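Local coordinates for protein phenolic acid decarboxylase (Sedimentibacter hydroxybenzoicus, PDB 7AE5) that catalyses the reversible non-oxidative decarboxylation of 4-hydroxybenzoate and 3,4-dihydroxybenzoate, using prenylated FMN and manganese as cofactors, at residues Leu93-Arg96 against Trp97-Pro101; Ile386-Asp389 against Glu390-Pro394; Trp402-Thr405 against Thr406-Pro410; Leu78-Asp81 against Lys82-Thr86. All coordinates share one frame; numbering follows the deposited sequence. Where two conformers were deposited one is given.

Interaction 1. Residues Leu93-Arg96 against Trp97-Pro101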
# COMPACT_ATOMS: atom_id res chain seq x y z
N LEU C 93 -13.49 36.66 14.23
CA LEU C 93 -14.27 36.54 13.00
C LEU C 93 -15.43 35.57 13.17
O LEU C 93 -16.53 35.82 12.68
CB LEU C 93 -13.36 36.10 11.85
CG LEU C 93 -12.85 37.24 10.96
CD1 LEU C 93 -12.25 36.69 9.69
CD2 LEU C 93 -14.05 38.11 10.62
N ASN C 94 -15.19 34.45 13.85
CA ASN C 94 -16.25 33.47 14.06
C ASN C 94 -17.35 34.03 14.96
O ASN C 94 -18.53 33.74 14.76
CB ASN C 94 -15.67 32.19 14.65
CG ASN C 94 -16.74 31.15 14.95
OD1 ASN C 94 -17.42 30.68 14.04
ND2 ASN C 94 -16.89 30.80 16.22
N ARG C 95 -16.97 34.85 15.95
CA ARG C 95 -17.96 35.43 16.85
C ARG C 95 -18.86 36.42 16.11
O ARG C 95 -20.06 36.50 16.39
CB ARG C 95 -17.26 36.10 18.03
CG ARG C 95 -18.21 36.66 19.08
CD ARG C 95 -17.46 37.54 20.08
NE ARG C 95 -16.96 38.76 19.46
CZ ARG C 95 -17.70 39.83 19.22
NH1 ARG C 95 -18.99 39.87 19.53
NH2 ARG C 95 -17.14 40.89 18.64
N ARG C 96 -18.30 37.19 15.18
CA ARG C 96 -19.06 38.19 14.44
C ARG C 96 -19.81 37.62 13.24
O ARG C 96 -20.65 38.33 12.67
CB ARG C 96 -18.13 39.30 13.95
CG ARG C 96 -17.25 39.93 15.03
CD ARG C 96 -16.60 41.22 14.53
NE ARG C 96 -15.61 41.73 15.46
CZ ARG C 96 -14.65 42.60 15.15
NH1 ARG C 96 -14.53 43.07 13.92
NH2 ARG C 96 -13.80 42.99 16.09
N TRP C 97 -19.54 36.37 12.87
CA TRP C 97 -19.94 35.87 11.56
C TRP C 97 -21.45 35.90 11.36
O TRP C 97 -21.93 36.26 10.27
CB TRP C 97 -19.42 34.44 11.36
CG TRP C 97 -19.34 34.03 9.91
CD1 TRP C 97 -20.24 33.27 9.23
CD2 TRP C 97 -18.30 34.35 8.98
NE1 TRP C 97 -19.83 33.10 7.93
CE2 TRP C 97 -18.64 33.75 7.75
CE3 TRP C 97 -17.11 35.09 9.06
CZ2 TRP C 97 -17.84 33.87 6.61
CZ3 TRP C 97 -16.32 35.20 7.93
CH2 TRP C 97 -16.69 34.60 6.73
N ASP C 98 -22.22 35.54 12.38
CA ASP C 98 -23.65 35.31 12.22
C ASP C 98 -24.52 36.42 12.79
O ASP C 98 -25.74 36.26 12.89
CB ASP C 98 -24.04 33.97 12.85
CG ASP C 98 -23.73 32.78 11.96
OD1 ASP C 98 -23.59 32.98 10.73
OD2 ASP C 98 -23.62 31.65 12.48
N LYS C 99 -23.92 37.56 13.16
CA LYS C 99 -24.69 38.64 13.75
C LYS C 99 -25.71 39.19 12.75
O LYS C 99 -25.36 39.54 11.62
CB LYS C 99 -23.76 39.76 14.22
CG LYS C 99 -22.84 39.35 15.36
CD LYS C 99 -21.84 40.45 15.68
CE LYS C 99 -22.54 41.70 16.19
NZ LYS C 99 -21.88 42.25 17.40
N PHE C 100 -26.97 39.25 13.18
CA PHE C 100 -28.05 39.78 12.35
C PHE C 100 -29.21 40.14 13.27
O PHE C 100 -29.43 39.45 14.27
CB PHE C 100 -28.49 38.75 11.30
N PRO C 101 -29.97 41.20 12.95
CA PRO C 101 -29.80 42.02 11.75
C PRO C 101 -28.85 43.20 11.94
O PRO C 101 -28.68 43.70 13.05
CB PRO C 101 -31.22 42.53 11.50
CG PRO C 101 -31.79 42.68 12.87
CD PRO C 101 -31.14 41.62 13.74
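Lys99 folds back over the backbone of Arg96, with Lys99 CG 3.6 Å from Arg96 O and Lys99 CD 3.8 Å from Arg96 CA. Lys99 CG stands anti to its own carbonyl carbon (chi1 -65°), which lays the aliphatic part of the chain along Arg96; bends at chi3 and chi4 then bring the ammonium close to Arg95. Lys99 NZ and Arg95 NH1 are 4.3 Å apart, the amine lying oblique to the guanidinium, and what gathers the two cations is Asp236, whose OD2 is salt-bridged to both Lys99 NZ and Arg95 NH2. Replacing Lys99 by an alanine would probably cost Asp236 one of its cationic partners and uncover the Arg96 backbone beneath the methylenes. Two residues earlier in the chain, Trp97 turns back on the preceding helical turn: its CB is 3.5 Å from Leu93 O, and the same oxygen meets the indole edge, in the ring plane, 3.7 Å from Trp97 CE3. Two weak backbone bonds accompany this geometry, Trp97 N to Asn94 O and Lys99 N to Arg96 O, each 3.4 Å; the second closes a type I beta turn from Arg96 to Lys99. Further out, Glu92 OE2 grips both Arg95 NH2 and Arg96 NE, while Trp97 NE1 donates to Gly222 O. The turn leads helix 86-96 into the loop before strand 105-106, with Leu93 and Trp97 packed on helix 323-336 through Leu323 and Val327, and the indole edge-to-face with Phe230 of helix 227-234.

Interaction 2. Residues Ile386-Asp389 against Glu390-Pro394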
# COMPACT_ATOMS: atom_id res chain seq x y z
N ILE C 386 -4.69 17.79 8.17
CA ILE C 386 -3.93 17.48 9.37
C ILE C 386 -4.81 17.77 10.58
O ILE C 386 -5.39 18.86 10.68
CB ILE C 386 -2.63 18.30 9.44
CG1 ILE C 386 -1.81 18.12 8.16
CG2 ILE C 386 -1.81 17.91 10.66
CD1 ILE C 386 -0.74 19.16 7.97
N VAL C 387 -4.91 16.81 11.49
CA VAL C 387 -5.69 16.95 12.71
C VAL C 387 -4.73 16.96 13.89
O VAL C 387 -3.90 16.06 14.03
CB VAL C 387 -6.73 15.83 12.85
CG1 VAL C 387 -7.66 16.13 14.02
CG2 VAL C 387 -7.52 15.67 11.57
N VAL C 388 -4.86 17.98 14.74
CA VAL C 388 -4.01 18.14 15.91
C VAL C 388 -4.90 18.22 17.15
O VAL C 388 -6.12 18.36 17.06
CB VAL C 388 -3.11 19.38 15.80
CG1 VAL C 388 -2.21 19.28 14.57
CG2 VAL C 388 -3.95 20.65 15.75
N ASP C 389 -4.27 18.14 18.32
CA ASP C 389 -5.00 18.12 19.57
C ASP C 389 -5.56 19.51 19.90
O ASP C 389 -5.26 20.51 19.24
CB ASP C 389 -4.12 17.63 20.71
CG ASP C 389 -3.79 16.15 20.60
OD1 ASP C 389 -4.74 15.35 20.46
OD2 ASP C 389 -2.59 15.80 20.65
N GLU C 390 -6.36 19.55 20.97
CA GLU C 390 -7.10 20.76 21.31
C GLU C 390 -6.18 21.89 21.75
O GLU C 390 -6.50 23.07 21.54
CB GLU C 390 -8.13 20.45 22.39
CG GLU C 390 -7.53 20.08 23.75
CD GLU C 390 -7.27 18.59 23.89
OE1 GLU C 390 -7.30 17.87 22.87
OE2 GLU C 390 -7.04 18.14 25.04
N PHE C 391 -5.03 21.57 22.35
CA PHE C 391 -4.13 22.59 22.86
C PHE C 391 -3.16 23.11 21.81
O PHE C 391 -2.43 24.07 22.09
CB PHE C 391 -3.34 22.04 24.06
CG PHE C 391 -2.60 20.77 23.77
CD1 PHE C 391 -3.22 19.54 23.93
CD2 PHE C 391 -1.29 20.79 23.33
CE1 PHE C 391 -2.55 18.37 23.66
CE2 PHE C 391 -0.61 19.62 23.05
CZ PHE C 391 -1.25 18.41 23.21
N VAL C 392 -3.13 22.51 20.63
CA VAL C 392 -2.23 22.94 19.56
C VAL C 392 -2.93 24.00 18.72
O VAL C 392 -4.04 23.77 18.22
CB VAL C 392 -1.79 21.75 18.69
CG1 VAL C 392 -1.16 22.25 17.40
CG2 VAL C 392 -0.82 20.87 19.45
N ASP C 393 -2.29 25.15 18.58
CA ASP C 393 -2.79 26.20 17.70
C ASP C 393 -2.60 25.76 16.25
O ASP C 393 -1.45 25.67 15.79
CB ASP C 393 -2.05 27.51 17.98
CG ASP C 393 -2.57 28.68 17.15
OD1 ASP C 393 -3.51 28.50 16.34
OD2 ASP C 393 -2.03 29.80 17.31
N PRO C 394 -3.67 25.48 15.50
CA PRO C 394 -3.49 25.02 14.11
C PRO C 394 -3.05 26.12 13.16
O PRO C 394 -2.77 25.82 11.99
CB PRO C 394 -4.88 24.49 13.74
CG PRO C 394 -5.80 25.34 14.54
CD PRO C 394 -5.09 25.64 15.85
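The connection from strand 384-388 to helix 397-407 turns sharply here, bringing Val392 back against Val388 and the Phe391 ring beside Asp389. Across the turn the two valines cross at about a right angle, with Val388 CG2 3.6 Å from Val392 CG1; Pro394 CB approaches the same Val388 methyl more loosely, at 4.4 Å. Phe391 and Asp389 point the same way, side by side, their ring and carboxylate planes 23° apart. Phe391 CE1 comes within 3.4 Å of Asp389 CB, and Phe391 CZ lies 3.9 Å from Asp389 OD2. This is a type I beta turn from Asp389 to Val392, closed by Val392 N donating to Asp389 O at 3.2 Å, and it takes the chain off the mixed sheet of the C-terminal domain. A serine in place of Phe391 would probably leave Asp389 without its aromatic neighbour and open a gap beside Trp402 and Leu457, which the ring also touches. In Glu390 the bend at chi2 (-90°) brings OE1 to 4.3 Å from Asp389 OD1, two like charges that probably disfavour each other mildly. Asp389 OD2 is hydrogen-bonded to Thr444 OG1.

Interaction 3. Residues Trp402-Thr405 against Thr406-Pro410. With RB (rubidium ion), chain Q.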
# COMPACT_ATOMS: atom_id res chain seq x y z
N TRP C 402 5.71 20.43 15.28
CA TRP C 402 5.97 19.64 16.49
C TRP C 402 5.00 18.48 16.59
O TRP C 402 5.41 17.33 16.83
CB TRP C 402 5.87 20.53 17.73
CG TRP C 402 5.83 19.76 19.01
CD1 TRP C 402 6.87 19.12 19.62
CD2 TRP C 402 4.68 19.53 19.84
NE1 TRP C 402 6.44 18.51 20.78
CE2 TRP C 402 5.10 18.74 20.93
CE3 TRP C 402 3.34 19.91 19.76
CZ2 TRP C 402 4.23 18.34 21.94
CZ3 TRP C 402 2.47 19.50 20.76
CH2 TRP C 402 2.92 18.72 21.84
N ALA C 403 3.71 18.75 16.41
CA ALA C 403 2.71 17.69 16.51
C ALA C 403 2.93 16.63 15.44
O ALA C 403 2.69 15.44 15.68
CB ALA C 403 1.30 18.28 16.40
N LEU C 404 3.39 17.03 14.26
CA LEU C 404 3.66 16.05 13.21
C LEU C 404 4.83 15.16 13.58
O LEU C 404 4.80 13.95 13.33
CB LEU C 404 3.92 16.76 11.88
CG LEU C 404 2.71 17.43 11.22
CD1 LEU C 404 3.12 18.12 9.93
CD2 LEU C 404 1.61 16.42 10.97
N THR C 405 5.87 15.73 14.18
CA THR C 405 7.08 14.96 14.46
C THR C 405 6.96 14.07 15.69
O THR C 405 7.81 13.19 15.87
CB THR C 405 8.28 15.90 14.62
OG1 THR C 405 8.03 16.81 15.71
CG2 THR C 405 8.52 16.69 13.35
N THR C 406 5.95 14.25 16.54
CA THR C 406 5.85 13.48 17.78
C THR C 406 4.57 12.67 17.95
O THR C 406 4.54 11.80 18.83
CB THR C 406 6.02 14.40 19.00
OG1 THR C 406 5.02 15.43 18.98
CG2 THR C 406 7.41 15.04 19.02
N ARG C 407 3.52 12.92 17.16
CA ARG C 407 2.27 12.19 17.27
C ARG C 407 1.87 11.47 16.00
O ARG C 407 0.80 10.83 15.97
CB ARG C 407 1.13 13.14 17.68
CG ARG C 407 1.51 14.18 18.71
CD ARG C 407 1.59 13.59 20.11
NE ARG C 407 2.80 14.00 20.80
CZ ARG C 407 2.87 14.21 22.11
NH1 ARG C 407 4.00 14.60 22.68
NH2 ARG C 407 1.79 14.04 22.86
N VAL C 408 2.67 11.55 14.94
CA VAL C 408 2.38 10.91 13.66
C VAL C 408 3.29 9.70 13.52
O VAL C 408 4.50 9.84 13.34
CB VAL C 408 2.55 11.87 12.48
CG1 VAL C 408 2.50 11.11 11.16
CG2 VAL C 408 1.49 12.95 12.51
N HIS C 409 2.70 8.52 13.62
CA HIS C 409 3.33 7.29 13.16
C HIS C 409 2.87 7.11 11.73
O HIS C 409 1.71 6.74 11.49
CB HIS C 409 2.92 6.11 14.04
CG HIS C 409 3.67 4.84 13.75
ND1 HIS C 409 3.75 4.29 12.49
CD2 HIS C 409 4.35 4.00 14.57
CE1 HIS C 409 4.46 3.18 12.55
NE2 HIS C 409 4.83 2.98 13.80
N PRO C 410 3.72 7.39 10.73
CA PRO C 410 3.26 7.31 9.34
C PRO C 410 2.76 5.93 8.94
O PRO C 410 2.10 5.81 7.90
CB PRO C 410 4.51 7.71 8.54
CG PRO C 410 5.29 8.57 9.49
CD PRO C 410 5.09 7.92 10.83
RB RB Q . -1.56 10.17 15.97
O HOH W 1 -3.55 8.93 16.71
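Thr406 sets its hydroxyl over one face of the Trp402 indole, in the last turns of helix 397-407 in the C-terminal domain. The two side chains cross obliquely: Thr406 OG1 stands 3.8 Å above the ring plane, offset toward the rim. That hydroxyl also donates to Trp402 O at 2.9 Å, and Thr405 OG1 does the same, also at 2.9 Å, from the opposite face of the carbonyl plane. Both hydroxyls sit between their own backbone N and carbonyl carbon (chi1 58° in Thr406, 60° in Thr405), the rotation that folds them back onto the helix and pins one oxygen from two sides. In the conformer modelled here, one of two deposited, Arg407 NE donates to Thr406 OG1 and the guanidinium is turned 48° from the indole plane. Leu404 and Val408 run side by side, pointing the same way, with Leu404 CD2 3.8 Å from Val408 CG2. A second subunit closes over this helix: its Pro280 O accepts from Trp402 NE1, and its Thr348 OG1 is hydrogen-bonded to Thr405 OG1. Backbone oxygens of Asp441 and Thr443 and Asp413 OD2 help bind a rubidium ion, whose remaining ligands include water 1 and Arg407 O, the latter at 2.5 Å.

Interaction 4. Residues Leu78-Asp81 against Lys82-Thr86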
# COMPACT_ATOMS: atom_id res chain seq x y z
N LEU C 78 -10.13 44.37 11.40
CA LEU C 78 -11.22 44.04 12.30
C LEU C 78 -11.23 44.90 13.56
O LEU C 78 -11.98 44.60 14.49
CB LEU C 78 -11.15 42.57 12.69
CG LEU C 78 -11.25 41.66 11.48
CD1 LEU C 78 -10.26 40.50 11.53
CD2 LEU C 78 -12.68 41.19 11.38
N GLY C 79 -10.42 45.96 13.60
CA GLY C 79 -10.40 46.84 14.75
C GLY C 79 -9.71 46.28 15.97
O GLY C 79 -10.03 46.68 17.09
N LEU C 80 -8.77 45.36 15.78
CA LEU C 80 -8.06 44.72 16.88
C LEU C 80 -6.62 45.21 16.94
O LEU C 80 -6.10 45.80 15.99
CB LEU C 80 -8.08 43.19 16.71
CG LEU C 80 -9.46 42.53 16.63
CD1 LEU C 80 -9.35 41.11 16.12
CD2 LEU C 80 -10.14 42.57 17.99
N ASP C 81 -5.99 44.97 18.09
CA ASP C 81 -4.56 45.23 18.24
C ASP C 81 -3.79 44.52 17.13
O ASP C 81 -4.09 43.38 16.78
CB ASP C 81 -4.08 44.77 19.61
CG ASP C 81 -2.63 45.11 19.87
OD1 ASP C 81 -1.75 44.30 19.50
OD2 ASP C 81 -2.36 46.19 20.44
N LYS C 82 -2.78 45.20 16.59
CA LYS C 82 -2.16 44.74 15.35
C LYS C 82 -1.40 43.43 15.53
O LYS C 82 -1.24 42.68 14.56
CB LYS C 82 -1.22 45.82 14.80
CG LYS C 82 0.08 45.97 15.56
CD LYS C 82 0.92 47.10 14.98
CE LYS C 82 2.20 47.31 15.78
NZ LYS C 82 2.39 48.73 16.16
N ASN C 83 -0.94 43.12 16.74
CA ASN C 83 -0.18 41.91 16.99
C ASN C 83 -1.06 40.71 17.33
O ASN C 83 -0.52 39.65 17.68
CB ASN C 83 0.84 42.14 18.10
CG ASN C 83 1.89 43.17 17.73
OD1 ASN C 83 2.20 44.07 18.52
ND2 ASN C 83 2.43 43.06 16.53
N THR C 84 -2.38 40.86 17.25
CA THR C 84 -3.29 39.77 17.59
C THR C 84 -2.96 38.52 16.78
O THR C 84 -2.85 38.57 15.55
CB THR C 84 -4.73 40.20 17.33
OG1 THR C 84 -5.03 41.38 18.09
CG2 THR C 84 -5.70 39.09 17.73
N SER C 85 -2.79 37.41 17.48
CA SER C 85 -2.47 36.15 16.84
C SER C 85 -3.55 35.77 15.83
O SER C 85 -4.71 36.20 15.93
CB SER C 85 -2.31 35.04 17.87
OG SER C 85 -3.56 34.44 18.16
N THR C 86 -3.17 34.94 14.86
CA THR C 86 -4.11 34.53 13.82
C THR C 86 -5.26 33.73 14.41
O THR C 86 -6.41 33.88 13.98
CB THR C 86 -3.38 33.73 12.74
OG1 THR C 86 -2.32 34.53 12.20
CG2 THR C 86 -4.33 33.35 11.62
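Asp81 supplies every acceptor across this contact, taking bonds from Asn83 and Thr84. Its backbone oxygen is gripped twice by one residue: Thr84 N reaches Asp81 O at 3.1 Å and Thr84 OG1 at 2.6 Å, both from the same face of the carbonyl plane. Thr84 OG1 lies beside its own backbone N (chi1 -57°), which is why amide and hydroxyl can converge on one atom. The carboxylate adds a third bond, Asn83 N to Asp81 OD1 at 3.1 Å with an N-H...O angle of 156°; the amide meets the oxygen from above the carboxylate plane. Asp81 CG is anti to the backbone N (chi1 -176°), swinging the carboxylate forward over the amides that follow it. Outside the turn, Lys82 NZ is hydrogen-bonded to the backbone oxygen of Glu18. Van der Waals contact is slight: Leu80 CB is 3.8 Å from Thr84 OG1. As for charge, Asp81 OD2 has a long, weak ion pair with Lys476 NZ. Taken together, the bonds make an Asx turn superposed on a type I beta turn from Asp81 to Thr84. It joins two helix ends: a Schellman motif with Gly79 at C-prime, its positive phi favouring glycine, finishes helix 71-77, and Ser85, whose OG accepts from Asp88 N, is the N-cap of helix 86-96.

Interactions 4 and 1 sit at the two ends of helix 86-96, their centres about 17 Å apart, and touch where Arg96 NH2 bonds to Leu78 O and Leu93 packs on Leu78. Interactions 2 and 3, with centres about 12 Å apart, lie in the C-terminal domain at consecutive elements: Ile386 meets Leu404, Val388 meets Ala403, and Phe391 and Val392 pack on Trp402. Both are buried: interaction 2 rests mainly on valine and aromatic contacts, interaction 3 on threonine hydroxyls folded back on the helix, plus a subunit interface and a bound ion. Interaction 4 is a surface turn built almost wholly of hydrogen bonds, while interaction 1, partly buried, mixes a covered indole with salt-bridged chains.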